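Local structure of single-stranded-DNA-specific exonuclease RecJ (Thermus thermophilus, 2ZXR) at residues R59-L64 against F192-A197; A97-D102 against W196-R201; I351-L356 against P424-A429; E451-G454 against E459-F462. The protein degrades single-stranded DNA exonucleolytically in the 5' to 3' direction, using divalent metal ions, and has no detectable activity on single-stranded RNA. All coordinates share one frame; numbering follows the deposited sequence.

Interaction 1 (R59-L64 against F192-A197); sequences REAAAL and FLLLWA
Leu194 and Ala197, one helical turn apart, face Ala61 and Ala62 across the meeting of helices 60-70 and 187-201. The two short helical segments are crossed at -62° and their axes come within 8.9 Å, a spacing that small side chains at the crossing allow. The alanine pair makes the closest backbone approach: both CB atoms point at the opposite segment, and Ala62 CB lies 3.7 Å from Ala197 CB. The nearest pair of CA atoms, 5.7 Å apart, belongs to the same two residues.

Leu194 approaches differently. Its CB does not head straight for the partner helix, but CG is anti to the backbone N (chi1 -178°) and the chain bends across. Only Leu194 CD1 does the touching, 3.6 Å from Ala61 CB and 4.0 Å from Ala62 N. Ala61 also rests on Ile156 and Leu194 on Thr158, so both helices pack on strand 154-158 of the five-stranded parallel sheet of the DHH domain. That strand leads toward the metal ligand His160, whose side chain is about 12 Å from that of Leu194.

Every side-chain group meeting here is a buried methyl, so the attraction probably rests on close fit and exclusion of water, since the two segments make no polar bond to each other.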
loop_
_atom_site.group_PDB
_atom_site.type_symbol
_atom_site.label_atom_id
_atom_site.label_comp_id
_atom_site.label_asym_id
_atom_site.label_seq_id
_atom_site.Cartn_x
_atom_site.Cartn_y
_atom_site.Cartn_z
ATOM N N ARG A 59 9.940 -31.047 0.987
ATOM C CA ARG A 59 10.005 -32.399 0.446
ATOM C C ARG A 59 9.875 -33.464 1.537
ATOM O O ARG A 59 9.135 -34.447 1.390
ATOM C CB ARG A 59 11.320 -32.598 -0.323
ATOM C CG ARG A 59 11.419 -31.726 -1.566
ATOM C CD ARG A 59 12.691 -31.980 -2.373
ATOM N NE ARG A 59 13.894 -31.863 -1.556
ATOM C CZ ARG A 59 15.134 -31.853 -2.045
ATOM N NH1 ARG A 59 15.344 -31.950 -3.361
ATOM N NH2 ARG A 59 16.170 -31.751 -1.211
ATOM N N GLU A 60 10.576 -33.259 2.640
ATOM C CA GLU A 60 10.515 -34.210 3.727
ATOM C C GLU A 60 9.095 -34.217 4.276
ATOM O O GLU A 60 8.542 -35.279 4.599
ATOM C CB GLU A 60 11.508 -33.829 4.848
ATOM C CG GLU A 60 11.444 -34.796 6.048
ATOM C CD GLU A 60 12.303 -34.372 7.241
ATOM O OE1 GLU A 60 13.413 -33.820 7.036
ATOM O OE2 GLU A 60 11.881 -34.612 8.394
ATOM N N ALA A 61 8.494 -33.034 4.374
ATOM C CA ALA A 61 7.140 -32.944 4.901
ATOM C C ALA A 61 6.132 -33.651 4.006
ATOM O O ALA A 61 5.230 -34.336 4.492
ATOM C CB ALA A 61 6.746 -31.478 5.125
ATOM N N ALA A 62 6.283 -33.504 2.698
ATOM C CA ALA A 62 5.377 -34.171 1.769
ATOM C C ALA A 62 5.583 -35.696 1.817
ATOM O O ALA A 62 4.621 -36.464 1.718
ATOM C CB ALA A 62 5.614 -33.661 0.343
ATOM N N ALA A 63 6.834 -36.133 1.952
ATOM C CA ALA A 63 7.124 -37.565 2.010
ATOM C C ALA A 63 6.468 -38.189 3.245
ATOM O O ALA A 63 5.909 -39.295 3.203
ATOM C CB ALA A 63 8.633 -37.785 2.047
ATOM N N LEU A 64 6.531 -37.450 4.344
ATOM C CA LEU A 64 5.969 -37.870 5.608
ATOM C C LEU A 64 4.472 -38.039 5.443
ATOM O O LEU A 64 3.883 -39.030 5.894
ATOM C CB LEU A 64 6.294 -36.802 6.634
ATOM C CG LEU A 64 6.431 -37.136 8.113
ATOM C CD1 LEU A 64 7.053 -38.524 8.287
ATOM C CD2 LEU A 64 7.304 -36.035 8.763
ATOM N N PHE A 192 -0.801 -24.534 1.373
ATOM C CA PHE A 192 -1.084 -24.770 -0.041
ATOM C C PHE A 192 0.153 -25.399 -0.715
ATOM O O PHE A 192 0.038 -26.354 -1.454
ATOM C CB PHE A 192 -1.433 -23.420 -0.689
ATOM C CG PHE A 192 -1.670 -23.483 -2.155
ATOM C CD1 PHE A 192 -2.877 -23.921 -2.654
ATOM C CD2 PHE A 192 -0.686 -23.067 -3.052
ATOM C CE1 PHE A 192 -3.117 -23.942 -4.022
ATOM C CE2 PHE A 192 -0.922 -23.090 -4.428
ATOM C CZ PHE A 192 -2.136 -23.524 -4.902
ATOM N N LEU A 193 1.335 -24.859 -0.452
ATOM C CA LEU A 193 2.557 -25.395 -1.048
ATOM C C LEU A 193 2.767 -26.844 -0.624
ATOM O O LEU A 193 3.148 -27.683 -1.444
ATOM C CB LEU A 193 3.764 -24.542 -0.651
ATOM C CG LEU A 193 3.758 -23.175 -1.346
ATOM C CD1 LEU A 193 4.744 -22.219 -0.678
ATOM C CD2 LEU A 193 4.074 -23.378 -2.830
ATOM N N LEU A 194 2.498 -27.126 0.654
ATOM C CA LEU A 194 2.629 -28.464 1.213
ATOM C C LEU A 194 1.671 -29.428 0.527
ATOM O O LEU A 194 2.069 -30.541 0.157
ATOM C CB LEU A 194 2.344 -28.450 2.720
ATOM C CG LEU A 194 2.485 -29.784 3.474
ATOM C CD1 LEU A 194 3.913 -30.321 3.303
ATOM C CD2 LEU A 194 2.173 -29.588 4.981
ATOM N N LEU A 195 0.404 -29.038 0.370
ATOM C CA LEU A 195 -0.539 -29.922 -0.308
ATOM C C LEU A 195 -0.022 -30.173 -1.743
ATOM O O LEU A 195 -0.114 -31.281 -2.274
ATOM C CB LEU A 195 -1.943 -29.290 -0.368
ATOM C CG LEU A 195 -3.008 -30.091 -1.141
ATOM C CD1 LEU A 195 -3.192 -31.451 -0.495
ATOM C CD2 LEU A 195 -4.318 -29.317 -1.181
ATOM N N TRP A 196 0.534 -29.127 -2.357
ATOM C CA TRP A 196 1.051 -29.204 -3.726
ATOM C C TRP A 196 2.259 -30.164 -3.806
ATOM O O TRP A 196 2.372 -30.978 -4.738
ATOM C CB TRP A 196 1.448 -27.799 -4.188
ATOM C CG TRP A 196 1.763 -27.637 -5.656
ATOM C CD1 TRP A 196 2.143 -28.608 -6.539
ATOM C CD2 TRP A 196 1.778 -26.406 -6.387
ATOM N NE1 TRP A 196 2.394 -28.052 -7.773
ATOM C CE2 TRP A 196 2.177 -26.703 -7.704
ATOM C CE3 TRP A 196 1.495 -25.075 -6.050
ATOM C CZ2 TRP A 196 2.302 -25.721 -8.694
ATOM C CZ3 TRP A 196 1.620 -24.091 -7.044
ATOM C CH2 TRP A 196 2.022 -24.429 -8.348
ATOM N N ALA A 197 3.160 -30.054 -2.834
ATOM C CA ALA A 197 4.326 -30.927 -2.773
ATOM C C ALA A 197 3.854 -32.384 -2.689
ATOM O O ALA A 197 4.413 -33.258 -3.341
ATOM C CB ALA A 197 5.187 -30.567 -1.560
#

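Interaction 2 (A97-D102 against W196-R201); sequences AALGAD and WALHER
Leu99 and Leu198 meet tip to tip, and this pair is the tight part of the contact: Leu99 CD1 is 3.4 Å from Leu198 CD2, closer than methyl groups usually settle. Both residues send CB toward the other segment, while the backbones stay well apart, the nearest CA atoms, of Leu99 and His199, being 9.2 Å from each other. The gap is thus bridged by side-chain length alone.

The packing slackens toward His199. The other branch of Leu99, CD2, comes only to 4.0 Å from His199 NE2, slanting past the imidazole. Leu99 and this ring are both partly exposed, whereas Leu198 is buried. The rotation of the ring is fixed from elsewhere, since His199 ND1 is hydrogen-bonded to Pro205 O.

Leu99 sits where helix 83-98 ends. Gly100, at phi 93°, closes a Schellman motif, with Gly100 N bonded to Ala97 O at 3.1 Å, and turns the chain into strand 102-105. Strand 74-78, helix 83-98 and strand 102-105 form a beta-alpha-beta unit of the parallel sheet of the DHH domain. Leu198 packs on Leu96 of helix 83-98, Leu99 also touches Leu202 and Leu204, and Arg201 bridges to Glu66 of helix 60-70, so helix 187-201 has both helices as neighbours.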
loop_
_atom_site.group_PDB
_atom_site.type_symbol
_atom_site.label_atom_id
_atom_site.label_comp_id
_atom_site.label_asym_id
_atom_site.label_seq_id
_atom_site.Cartn_x
_atom_site.Cartn_y
_atom_site.Cartn_z
ATOM N N ALA A 97 -8.064 -35.078 3.089
ATOM C CA ALA A 97 -9.230 -35.938 3.131
ATOM C C ALA A 97 -9.644 -36.345 1.705
ATOM O O ALA A 97 -10.203 -37.437 1.493
ATOM C CB ALA A 97 -10.386 -35.239 3.840
ATOM N N ALA A 98 -9.374 -35.493 0.720
ATOM C CA ALA A 98 -9.731 -35.857 -0.649
ATOM C C ALA A 98 -8.810 -36.979 -1.132
ATOM O O ALA A 98 -9.161 -37.711 -2.051
ATOM C CB ALA A 98 -9.624 -34.663 -1.584
ATOM N N LEU A 99 -7.632 -37.108 -0.527
ATOM C CA LEU A 99 -6.712 -38.165 -0.943
ATOM C C LEU A 99 -6.942 -39.464 -0.150
ATOM O O LEU A 99 -6.240 -40.449 -0.338
ATOM C CB LEU A 99 -5.257 -37.694 -0.796
ATOM C CG LEU A 99 -4.945 -36.353 -1.483
ATOM C CD1 LEU A 99 -3.556 -35.901 -1.118
ATOM C CD2 LEU A 99 -5.069 -36.491 -2.993
ATOM N N GLY A 100 -7.919 -39.451 0.750
ATOM C CA GLY A 100 -8.215 -40.637 1.523
ATOM C C GLY A 100 -7.508 -40.698 2.861
ATOM O O GLY A 100 -7.349 -41.772 3.430
ATOM N N ALA A 101 -7.091 -39.547 3.376
ATOM C CA ALA A 101 -6.397 -39.502 4.657
ATOM C C ALA A 101 -7.393 -39.526 5.794
ATOM O O ALA A 101 -8.564 -39.186 5.611
ATOM C CB ALA A 101 -5.554 -38.229 4.754
ATOM N N ASP A 102 -6.929 -39.949 6.964
ATOM C CA ASP A 102 -7.763 -39.938 8.161
ATOM C C ASP A 102 -7.266 -38.673 8.873
ATOM O O ASP A 102 -6.393 -38.703 9.739
ATOM C CB ASP A 102 -7.524 -41.189 9.014
ATOM C CG ASP A 102 -8.242 -41.127 10.356
ATOM O OD1 ASP A 102 -9.142 -40.272 10.533
ATOM O OD2 ASP A 102 -7.908 -41.947 11.243
ATOM N N TRP A 196 0.534 -29.127 -2.357
ATOM C CA TRP A 196 1.051 -29.204 -3.726
ATOM C C TRP A 196 2.259 -30.164 -3.806
ATOM O O TRP A 196 2.372 -30.978 -4.738
ATOM C CB TRP A 196 1.448 -27.799 -4.188
ATOM C CG TRP A 196 1.763 -27.637 -5.656
ATOM C CD1 TRP A 196 2.143 -28.608 -6.539
ATOM C CD2 TRP A 196 1.778 -26.406 -6.387
ATOM N NE1 TRP A 196 2.394 -28.052 -7.773
ATOM C CE2 TRP A 196 2.177 -26.703 -7.704
ATOM C CE3 TRP A 196 1.495 -25.075 -6.050
ATOM C CZ2 TRP A 196 2.302 -25.721 -8.694
ATOM C CZ3 TRP A 196 1.620 -24.091 -7.044
ATOM C CH2 TRP A 196 2.022 -24.429 -8.348
ATOM N N ALA A 197 3.160 -30.054 -2.834
ATOM C CA ALA A 197 4.326 -30.927 -2.773
ATOM C C ALA A 197 3.854 -32.384 -2.689
ATOM O O ALA A 197 4.413 -33.258 -3.341
ATOM C CB ALA A 197 5.187 -30.567 -1.560
ATOM N N LEU A 198 2.823 -32.643 -1.890
ATOM C CA LEU A 198 2.280 -33.992 -1.761
ATOM C C LEU A 198 1.686 -34.478 -3.103
ATOM O O LEU A 198 1.855 -35.635 -3.484
ATOM C CB LEU A 198 1.200 -34.035 -0.669
ATOM C CG LEU A 198 0.459 -35.377 -0.506
ATOM C CD1 LEU A 198 1.445 -36.485 -0.112
ATOM C CD2 LEU A 198 -0.637 -35.245 0.539
ATOM N N HIS A 199 0.960 -33.599 -3.794
ATOM C CA HIS A 199 0.377 -33.942 -5.095
ATOM C C HIS A 199 1.475 -34.319 -6.077
ATOM O O HIS A 199 1.341 -35.259 -6.864
ATOM C CB HIS A 199 -0.422 -32.764 -5.657
ATOM C CG HIS A 199 -1.812 -32.692 -5.120
ATOM N ND1 HIS A 199 -2.901 -32.407 -5.913
ATOM C CD2 HIS A 199 -2.302 -32.977 -3.890
ATOM C CE1 HIS A 199 -4.005 -32.533 -5.199
ATOM N NE2 HIS A 199 -3.667 -32.879 -3.967
ATOM N N GLU A 200 2.562 -33.566 -6.041
ATOM C CA GLU A 200 3.682 -33.852 -6.912
ATOM C C GLU A 200 4.202 -35.263 -6.625
ATOM O O GLU A 200 4.426 -36.033 -7.558
ATOM C CB GLU A 200 4.786 -32.827 -6.692
ATOM C CG GLU A 200 4.384 -31.455 -7.180
ATOM C CD GLU A 200 4.806 -31.218 -8.608
ATOM O OE1 GLU A 200 4.147 -30.407 -9.324
ATOM O OE2 GLU A 200 5.817 -31.844 -9.010
ATOM N N ARG A 201 4.404 -35.591 -5.348
ATOM C CA ARG A 201 4.882 -36.926 -4.976
ATOM C C ARG A 201 3.929 -38.012 -5.442
ATOM O O ARG A 201 4.372 -39.081 -5.857
ATOM C CB ARG A 201 5.029 -37.086 -3.452
ATOM C CG ARG A 201 6.307 -36.511 -2.839
ATOM C CD ARG A 201 6.455 -36.948 -1.379
ATOM N NE ARG A 201 6.812 -38.368 -1.246
ATOM C CZ ARG A 201 8.050 -38.845 -1.381
ATOM N NH1 ARG A 201 9.059 -38.024 -1.653
ATOM N NH2 ARG A 201 8.286 -40.151 -1.237
#

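Interaction 3 (I351-L356 against P424-A429); sequences ILEATL and PVREVA
Arg426 lies across the side chain of Leu356 at about a right angle, and its course from CB to guanidinium traces most of the contact. Arg426 CB points toward the segment 351-356 and meets the Leu356 CD2 methyl at 3.9 Å. With chi1 at 176°, CG lies beside the carbonyl carbon, which carries the chain across; CG itself meets nothing of the other segment closely. At CD the surroundings change: Glu353 OE1 is 4.3 Å from Arg426 CD, the first polar side-chain atom of the other segment on this path. The chain then bends at chi3 (72°), and the guanidinium turns so that Leu356 CD1 lies at its edge, near its plane. Arg426 NE is 4.5 Å from Glu353 OE1, but that oxygen sits well out of the guanidinium plane and no N-H is aimed at it.

Pro424 completes the contact on the backbone side, Pro424 CB lying 3.8 Å from Leu356 O. Leu356 is the first residue past helix 341-355, and its positive phi of 60° marks the turn out of the helix. The end of that helix is further tied by Arg4, which hydrogen-bonds Thr355 O, Leu356 O and Pro424 O. Arg426 begins strand 426-433, which pairs alongside strand 5-9, and its side chain also touches Val5. The contact therefore joins a helix of the DHHA1 domain to the start of strand 426-433 in the mixed sheet, and the loop before it.

Chemically, the aliphatic part of Arg426 is used for apolar contact, whereas its charge can gain from Glu353 only through a long, undirected attraction, probably weak where Arg426 is partly exposed and Glu353 exposed.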
loop_
_atom_site.group_PDB
_atom_site.type_symbol
_atom_site.label_atom_id
_atom_site.label_comp_id
_atom_site.label_asym_id
_atom_site.label_seq_id
_atom_site.Cartn_x
_atom_site.Cartn_y
_atom_site.Cartn_z
ATOM N N ILE A 351 -6.621 3.988 16.837
ATOM C CA ILE A 351 -6.132 5.136 17.606
ATOM C C ILE A 351 -4.798 5.595 17.056
ATOM O O ILE A 351 -4.540 6.789 16.920
ATOM C CB ILE A 351 -5.970 4.802 19.106
ATOM C CG1 ILE A 351 -7.357 4.575 19.709
ATOM C CG2 ILE A 351 -5.215 5.948 19.821
ATOM C CD1 ILE A 351 -7.380 4.173 21.191
ATOM N N LEU A 352 -3.934 4.641 16.759
ATOM C CA LEU A 352 -2.637 4.973 16.214
ATOM C C LEU A 352 -2.795 5.773 14.918
ATOM O O LEU A 352 -1.993 6.674 14.622
ATOM C CB LEU A 352 -1.859 3.695 15.930
ATOM C CG LEU A 352 -0.524 3.809 15.194
ATOM C CD1 LEU A 352 0.398 2.704 15.668
ATOM C CD2 LEU A 352 -0.748 3.744 13.671
ATOM N N GLU A 353 -3.841 5.469 14.155
ATOM C CA GLU A 353 -4.023 6.151 12.878
ATOM C C GLU A 353 -4.539 7.579 13.008
ATOM O O GLU A 353 -4.233 8.434 12.189
ATOM C CB GLU A 353 -4.957 5.334 11.983
ATOM C CG GLU A 353 -4.722 5.573 10.516
ATOM C CD GLU A 353 -3.309 5.200 10.066
ATOM O OE1 GLU A 353 -2.671 6.059 9.400
ATOM O OE2 GLU A 353 -2.844 4.063 10.367
ATOM N N ALA A 354 -5.329 7.830 14.038
ATOM C CA ALA A 354 -5.895 9.150 14.259
ATOM C C ALA A 354 -4.851 10.016 14.929
ATOM O O ALA A 354 -4.896 11.241 14.883
ATOM C CB ALA A 354 -7.112 9.028 15.191
ATOM N N THR A 355 -3.882 9.340 15.512
ATOM C CA THR A 355 -2.873 9.965 16.340
ATOM C C THR A 355 -1.400 9.935 15.883
ATOM O O THR A 355 -0.592 10.798 16.265
ATOM C CB THR A 355 -3.039 9.281 17.720
ATOM O OG1 THR A 355 -3.499 10.228 18.685
ATOM C CG2 THR A 355 -1.789 8.577 18.128
ATOM N N LEU A 356 -1.044 8.943 15.083
ATOM C CA LEU A 356 0.339 8.797 14.640
ATOM C C LEU A 356 1.269 8.625 15.851
ATOM O O LEU A 356 2.343 9.225 15.920
ATOM C CB LEU A 356 0.758 10.014 13.813
ATOM C CG LEU A 356 1.011 9.765 12.318
ATOM C CD1 LEU A 356 0.048 8.717 11.743
ATOM C CD2 LEU A 356 0.900 11.088 11.585
ATOM N N PRO A 424 7.094 10.105 15.424
ATOM C CA PRO A 424 6.863 9.350 14.181
ATOM C C PRO A 424 6.325 10.329 13.125
ATOM O O PRO A 424 5.660 11.305 13.475
ATOM C CB PRO A 424 5.793 8.324 14.584
ATOM C CG PRO A 424 6.037 8.136 16.082
ATOM C CD PRO A 424 6.304 9.554 16.543
ATOM N N VAL A 425 6.615 10.066 11.851
ATOM C CA VAL A 425 6.123 10.892 10.743
ATOM C C VAL A 425 5.501 9.998 9.671
ATOM O O VAL A 425 5.954 8.875 9.455
ATOM C CB VAL A 425 7.263 11.721 10.079
ATOM C CG1 VAL A 425 7.802 12.734 11.066
ATOM C CG2 VAL A 425 8.382 10.784 9.577
ATOM N N ARG A 426 4.462 10.497 9.006
ATOM C CA ARG A 426 3.780 9.740 7.953
ATOM C C ARG A 426 4.197 10.305 6.597
ATOM O O ARG A 426 4.315 11.519 6.426
ATOM C CB ARG A 426 2.249 9.841 8.124
ATOM C CG ARG A 426 1.432 9.163 7.019
ATOM C CD ARG A 426 0.011 8.751 7.470
ATOM N NE ARG A 426 -0.920 9.870 7.659
ATOM C CZ ARG A 426 -1.514 10.548 6.672
ATOM N NH1 ARG A 426 -2.343 11.553 6.956
ATOM N NH2 ARG A 426 -1.290 10.224 5.396
ATOM N N GLU A 427 4.467 9.423 5.648
ATOM C CA GLU A 427 4.828 9.869 4.308
ATOM C C GLU A 427 3.701 9.539 3.325
ATOM O O GLU A 427 3.020 8.530 3.480
ATOM C CB GLU A 427 6.105 9.194 3.812
ATOM C CG GLU A 427 6.236 9.321 2.288
ATOM C CD GLU A 427 7.548 8.814 1.721
ATOM O OE1 GLU A 427 8.599 9.449 1.989
ATOM O OE2 GLU A 427 7.525 7.784 1.000
ATOM N N VAL A 428 3.483 10.422 2.357
ATOM C CA VAL A 428 2.498 10.202 1.299
ATOM C C VAL A 428 3.377 10.193 0.053
ATOM O O VAL A 428 4.029 11.190 -0.255
ATOM C CB VAL A 428 1.475 11.343 1.172
ATOM C CG1 VAL A 428 0.534 11.048 0.013
ATOM C CG2 VAL A 428 0.676 11.491 2.464
ATOM N N ALA A 429 3.432 9.058 -0.627
ATOM C CA ALA A 429 4.251 8.906 -1.822
ATOM C C ALA A 429 3.438 9.254 -3.076
ATOM O O ALA A 429 2.403 8.656 -3.355
ATOM C CB ALA A 429 4.790 7.466 -1.905
#

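Interaction 4 (E451-G454 against E459-F462); sequences EPYG and EPLF
Tyr453 lays one face of its ring over Glu459, with Glu459 CA almost on the ring normal: 3.6 Å from the centroid of the Tyr453 ring and 14° off that normal, the geometry of a CH-pi contact. The backbone of Glu459 thus sits over the centre of the ring, and its side chain runs on across the same ring. Glu459 CG is 3.6 Å from Tyr453 CE2, while Glu459 CB is 3.8 Å from Tyr453 CD2. The extended chain carries the carboxylate past the ring, Glu459 CD lying 4.0 Å from Tyr453 CE2. The planes of carboxylate and ring are 8° apart.

The phenol end reaches the next residue. Tyr453 OH lies 3.5 Å from Pro460 CD, and Tyr453 CE1 is 3.8 Å from Pro460 CD, the proline crossing the tyrosine at about a right angle and approaching its ring obliquely.

Both segments belong to the connection between helix 440-447 and strand 462-466 in the RecJ OB domain, so the contact folds a short loop back on itself, with only four residues between the segments. The peptide bond before Pro452 is cis, and Pro452 packs on helix 227-239, as on Val233 and Leu237. Tyr453 and Pro460 both touch Leu447 of helix 440-447, while Glu459 rests on Leu508 of strand 503-514.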
loop_
_atom_site.group_PDB
_atom_site.type_symbol
_atom_site.label_atom_id
_atom_site.label_comp_id
_atom_site.label_asym_id
_atom_site.label_seq_id
_atom_site.Cartn_x
_atom_site.Cartn_y
_atom_site.Cartn_z
ATOM N N GLU A 451 -2.888 -4.411 -10.602
ATOM C CA GLU A 451 -3.666 -5.194 -9.671
ATOM C C GLU A 451 -3.227 -6.647 -9.689
ATOM O O GLU A 451 -2.727 -7.146 -10.704
ATOM C CB GLU A 451 -5.121 -5.083 -10.030
ATOM C CG GLU A 451 -5.585 -3.663 -10.021
ATOM C CD GLU A 451 -7.080 -3.583 -10.047
ATOM O OE1 GLU A 451 -7.690 -3.574 -8.952
ATOM O OE2 GLU A 451 -7.646 -3.546 -11.168
ATOM N N PRO A 452 -3.443 -7.359 -8.570
ATOM C CA PRO A 452 -4.076 -6.863 -7.335
ATOM C C PRO A 452 -3.254 -5.936 -6.428
ATOM O O PRO A 452 -2.083 -6.218 -6.124
ATOM C CB PRO A 452 -4.455 -8.147 -6.619
ATOM C CG PRO A 452 -3.276 -9.043 -6.957
ATOM C CD PRO A 452 -3.057 -8.775 -8.440
ATOM N N TYR A 453 -3.878 -4.829 -6.014
ATOM C CA TYR A 453 -3.272 -3.873 -5.087
ATOM C C TYR A 453 -3.351 -4.459 -3.682
ATOM O O TYR A 453 -4.317 -5.158 -3.329
ATOM C CB TYR A 453 -4.028 -2.527 -5.061
ATOM C CG TYR A 453 -3.879 -1.708 -6.325
ATOM C CD1 TYR A 453 -2.615 -1.435 -6.843
ATOM C CD2 TYR A 453 -4.998 -1.237 -7.013
ATOM C CE1 TYR A 453 -2.464 -0.721 -8.005
ATOM C CE2 TYR A 453 -4.862 -0.512 -8.189
ATOM C CZ TYR A 453 -3.580 -0.254 -8.675
ATOM O OH TYR A 453 -3.395 0.518 -9.790
ATOM N N GLY A 454 -2.346 -4.162 -2.877
ATOM C CA GLY A 454 -2.337 -4.644 -1.501
ATOM C C GLY A 454 -1.069 -4.230 -0.790
ATOM O O GLY A 454 -0.357 -3.332 -1.253
ATOM N N GLU A 459 -2.341 1.195 -4.355
ATOM C CA GLU A 459 -2.761 1.900 -5.535
ATOM C C GLU A 459 -1.953 3.232 -5.579
ATOM O O GLU A 459 -1.734 3.888 -4.546
ATOM C CB GLU A 459 -4.257 2.150 -5.429
ATOM C CG GLU A 459 -4.888 2.783 -6.623
ATOM C CD GLU A 459 -6.393 2.724 -6.519
ATOM O OE1 GLU A 459 -6.903 2.248 -5.483
ATOM O OE2 GLU A 459 -7.056 3.149 -7.464
ATOM N N PRO A 460 -1.470 3.621 -6.766
ATOM C CA PRO A 460 -0.700 4.873 -6.884
ATOM C C PRO A 460 -1.508 6.153 -6.628
ATOM O O PRO A 460 -2.711 6.221 -6.935
ATOM C CB PRO A 460 -0.187 4.832 -8.321
ATOM C CG PRO A 460 -1.225 4.066 -9.026
ATOM C CD PRO A 460 -1.554 2.934 -8.067
ATOM N N LEU A 461 -0.833 7.168 -6.086
ATOM C CA LEU A 461 -1.464 8.460 -5.835
ATOM C C LEU A 461 -0.842 9.530 -6.729
ATOM O O LEU A 461 0.390 9.593 -6.870
ATOM C CB LEU A 461 -1.283 8.884 -4.386
ATOM C CG LEU A 461 -1.931 8.018 -3.318
ATOM C CD1 LEU A 461 -1.321 8.389 -1.968
ATOM C CD2 LEU A 461 -3.451 8.208 -3.343
ATOM N N PHE A 462 -1.686 10.359 -7.334
ATOM C CA PHE A 462 -1.196 11.431 -8.197
ATOM C C PHE A 462 -1.307 12.756 -7.452
ATOM O O PHE A 462 -2.102 12.918 -6.517
ATOM C CB PHE A 462 -2.003 11.548 -9.507
ATOM C CG PHE A 462 -1.781 10.417 -10.470
ATOM C CD1 PHE A 462 -2.560 9.266 -10.408
ATOM C CD2 PHE A 462 -0.766 10.484 -11.410
ATOM C CE1 PHE A 462 -2.324 8.191 -11.279
ATOM C CE2 PHE A 462 -0.519 9.427 -12.275
ATOM C CZ PHE A 462 -1.307 8.270 -12.210
#

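From the N terminus, interaction 1 opens first, at 59-64, and interaction 2 opens at 97-102, within the span that interaction 1 closes. Both end on helix 187-201, sharing Trp196 and Ala197, with centres 9 Å apart; Arg201 packs on Ala62 and Ala63, and Leu198 on Ala62, so the two form one patch beside the parallel sheet of the DHH domain. Interactions 3 and 4 follow in series. Interaction 3 links helix 341-355 to strand 426-433, and interaction 4 closes a short loop ahead of strand 462-466. Their centres are 19 Å apart, yet they touch where Val428 CG1 lies 3.8 Å from Leu461 CD1. Interaction 1 stays distant from interaction 3, about 30 Å between nearest atoms.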